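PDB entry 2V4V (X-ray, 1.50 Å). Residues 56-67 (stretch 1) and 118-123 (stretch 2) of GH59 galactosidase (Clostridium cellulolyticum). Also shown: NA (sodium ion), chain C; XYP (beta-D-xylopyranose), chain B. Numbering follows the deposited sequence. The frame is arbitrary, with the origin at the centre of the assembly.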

# COMPACT_ATOMS: atom_id res chain seq x y z
N ARG A 56 3.81 5.52 2.59
CA ARG A 56 3.58 6.79 3.30
C ARG A 56 2.13 6.80 3.80
O ARG A 56 1.22 6.84 2.99
N VAL A 57 1.95 6.67 5.11
CA VAL A 57 0.65 6.34 5.69
C VAL A 57 0.28 7.21 6.88
O VAL A 57 1.16 7.73 7.58
N ALA A 58 -1.02 7.39 7.09
CA ALA A 58 -1.53 8.14 8.24
C ALA A 58 -2.66 7.32 8.89
O ALA A 58 -3.34 6.54 8.19
N SER A 59 -2.86 7.47 10.21
CA SER A 59 -4.03 6.80 10.78
C SER A 59 -4.42 7.43 12.10
O SER A 59 -3.54 7.60 12.99
N ALA A 60 -5.72 7.70 12.27
CA ALA A 60 -6.22 8.17 13.56
C ALA A 60 -6.64 7.03 14.47
O ALA A 60 -7.18 7.25 15.58
N THR A 61 -6.41 5.81 14.02
CA THR A 61 -6.81 4.65 14.79
C THR A 61 -5.53 3.89 15.15
O THR A 61 -4.55 4.50 15.59
N SER A 62 -5.57 2.56 15.04
CA SER A 62 -4.40 1.74 15.39
C SER A 62 -3.80 1.05 14.16
O SER A 62 -3.10 0.02 14.28
N GLY A 63 -4.08 1.61 12.99
CA GLY A 63 -3.48 1.11 11.74
C GLY A 63 -3.98 -0.29 11.43
O GLY A 63 -5.17 -0.60 11.63
N GLY A 64 -3.07 -1.12 10.92
CA GLY A 64 -3.44 -2.43 10.39
C GLY A 64 -2.25 -2.92 9.58
O GLY A 64 -1.12 -2.51 9.87
N ASN A 65 -2.50 -3.78 8.60
CA ASN A 65 -1.41 -4.33 7.76
C ASN A 65 -1.75 -4.11 6.29
O ASN A 65 -2.91 -4.13 5.90
N ILE A 66 -0.69 -3.89 5.48
CA ILE A 66 -0.82 -3.87 4.02
C ILE A 66 -0.21 -5.17 3.54
O ILE A 66 0.99 -5.37 3.64
N GLU A 67 -1.05 -6.09 3.11
CA GLU A 67 -0.57 -7.33 2.52
C GLU A 67 -0.22 -7.06 1.08
O GLU A 67 -1.04 -6.51 0.32
N TYR A 118 -11.89 2.07 10.43
CA TYR A 118 -10.97 2.48 9.38
C TYR A 118 -9.54 2.23 9.83
O TYR A 118 -9.21 2.40 11.03
N LEU A 119 -8.70 1.83 8.88
CA LEU A 119 -7.36 1.38 9.23
C LEU A 119 -6.27 2.47 9.07
O LEU A 119 -5.53 2.80 10.04
N PHE A 120 -6.12 2.98 7.85
CA PHE A 120 -5.08 4.01 7.60
C PHE A 120 -5.38 4.61 6.24
O PHE A 120 -6.26 4.09 5.49
N ASN A 121 -4.73 5.75 5.98
CA ASN A 121 -4.75 6.41 4.65
C ASN A 121 -3.37 6.17 4.01
O ASN A 121 -2.34 6.17 4.72
N LEU A 122 -3.35 6.02 2.67
CA LEU A 122 -2.09 5.70 1.97
C LEU A 122 -1.86 6.79 0.94
O LEU A 122 -2.71 6.99 0.08
N ASN A 123 -0.72 7.48 1.05
CA ASN A 123 -0.40 8.55 0.14
C ASN A 123 0.34 8.02 -1.11
O ASN A 123 -0.10 8.19 -2.25

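What fills the hollow beside Gly64? The ring of Phe120 does: its chi1 of 41° (p) turns it along the strand that begins at Gly64, with the main chain of Gly63, Gly64 and Asn65 lined up at its edge. Gly64 C lies 3.8 Å from Phe120 CE2, and Asn65 O lies 3.7 Å from Phe120 CZ. A CB on Gly64 would point toward the stretch that carries Phe120 and come within 3.4 Å of Phe120 CE2 and 3.3 Å of Leu119 CD1, so the bare backbone leaves room for both side chains.

How does the apolar packing continue past the ring? Ile66 points toward the second stretch in an m, t conformation, bringing its CG1 to 3.6 Å from Phe120 CZ. Leu122 (t, p) shares a face of the sheet with Val57 (m), its partner in the antiparallel bridge, and Val57 CG1 meets Leu122 CD1 at 3.8 Å. Ile66 CD1 reaches the same Leu122 CD1 more loosely, at 4.4 Å.

What holds the loop beside this packing? Two hydroxyls donate hydrogen bonds to the main-chain carbonyls of Tyr118 and Leu119, which precede the bridged residues. Ser59 OG (chi1 t) donates to Leu119 O at 2.7 Å, while accepting from Thr61 N at 3.0 Å; Thr61 OG1 (chi1 p) donates to Tyr118 O at 2.8 Å.

What lies on the other face, and where do the bound groups sit? Ala58 and Asn121 point there together, with Ala58 CB 4.4 Å from Asn121 CB, while Ala58 O accepts from Asn121 N at 2.7 Å. The xylose lies over one face of the Tyr118 ring, with Tyr118 CD2 3.7 Å from its C5. Farther along, Asn123 (chi1 t) grips sodium through its O and OD1, each 2.4 Å from NA, and a water oxygen joins them at 2.5 Å from NA.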

# COMPACT_ATOMS: atom_id res chain seq x y z
CB ARG A 56 3.84 7.95 2.33
CG ARG A 56 3.81 9.31 2.96
CD ARG A 56 5.04 9.49 3.87
NE ARG A 56 4.97 10.81 4.50
CZ ARG A 56 5.79 11.23 5.47
NH1 ARG A 56 6.78 10.43 5.91
NH2 ARG A 56 5.60 12.44 6.00
CB VAL A 57 0.61 4.89 6.19
CG1 VAL A 57 0.49 3.90 5.00
CG2 VAL A 57 1.85 4.61 7.04
CB ALA A 58 -2.12 9.49 7.80
CB SER A 59 -3.71 5.32 11.08
OG SER A 59 -4.76 4.73 11.82
CB ALA A 60 -7.39 9.12 13.39
CB THR A 61 -7.81 3.78 13.98
OG1 THR A 61 -7.19 3.43 12.74
CG2 THR A 61 -9.16 4.58 13.72
CB SER A 62 -4.76 0.72 16.47
OG SER A 62 -5.04 1.43 17.69
CB ASN A 65 -1.27 -5.86 7.92
CG ASN A 65 -0.61 -6.26 9.25
OD1 ASN A 65 0.14 -5.47 9.87
ND2 ASN A 65 -0.87 -7.51 9.67
CB ILE A 66 -0.05 -2.70 3.36
CG1 ILE A 66 -0.49 -1.35 3.95
CG2 ILE A 66 -0.20 -2.77 1.83
CD1 ILE A 66 0.33 -0.16 3.46
CB GLU A 67 -1.62 -8.43 2.62
CG GLU A 67 -1.75 -8.97 4.06
CD GLU A 67 -2.74 -10.13 4.20
OE1 GLU A 67 -3.48 -10.41 3.26
OE2 GLU A 67 -2.77 -10.74 5.30
CB TYR A 118 -11.16 3.94 9.13
CG TYR A 118 -12.51 4.28 8.57
CD1 TYR A 118 -12.89 3.87 7.28
CD2 TYR A 118 -13.38 5.10 9.28
CE1 TYR A 118 -14.13 4.24 6.76
CE2 TYR A 118 -14.61 5.48 8.75
CZ TYR A 118 -14.97 5.07 7.48
OH TYR A 118 -16.19 5.45 6.95
CB LEU A 119 -6.98 0.14 8.41
CG LEU A 119 -8.00 -1.02 8.50
CD1 LEU A 119 -7.45 -2.12 7.69
CD2 LEU A 119 -8.29 -1.51 9.89
CB PHE A 120 -3.66 3.38 7.57
CG PHE A 120 -3.59 2.02 6.84
CD1 PHE A 120 -3.61 1.93 5.44
CD2 PHE A 120 -3.60 0.82 7.58
CE1 PHE A 120 -3.62 0.64 4.81
CE2 PHE A 120 -3.59 -0.44 6.97
CZ PHE A 120 -3.58 -0.52 5.60
CB ASN A 121 -4.96 7.93 4.80
CG ASN A 121 -6.33 8.30 5.30
OD1 ASN A 121 -6.56 9.42 5.84
ND2 ASN A 121 -7.25 7.36 5.17
CB LEU A 122 -2.19 4.31 1.28
CG LEU A 122 -1.04 3.87 0.38
CD1 LEU A 122 0.26 3.62 1.22
CD2 LEU A 122 -1.47 2.56 -0.28
CB ASN A 123 0.44 9.59 0.91
CG ASN A 123 0.85 10.78 0.06
OD1 ASN A 123 0.53 10.87 -1.15
ND2 ASN A 123 1.58 11.72 0.68
NA NA C . -0.73 10.32 -3.16
O1 XYP B . -13.62 10.69 7.85
C1 XYP B . -12.83 9.78 7.11
C2 XYP B . -11.55 10.52 6.76
C3 XYP B . -10.61 9.60 6.00
C4 XYP B . -10.46 8.27 6.73
C5 XYP B . -11.84 7.70 7.11
O2 XYP B . -11.79 11.62 5.89
O3 XYP B . -9.35 10.21 5.82
O4 XYP B . -9.80 7.31 5.93
O5 XYP B . -12.55 8.66 7.86
O HOH W 1 -0.73 12.29 -4.65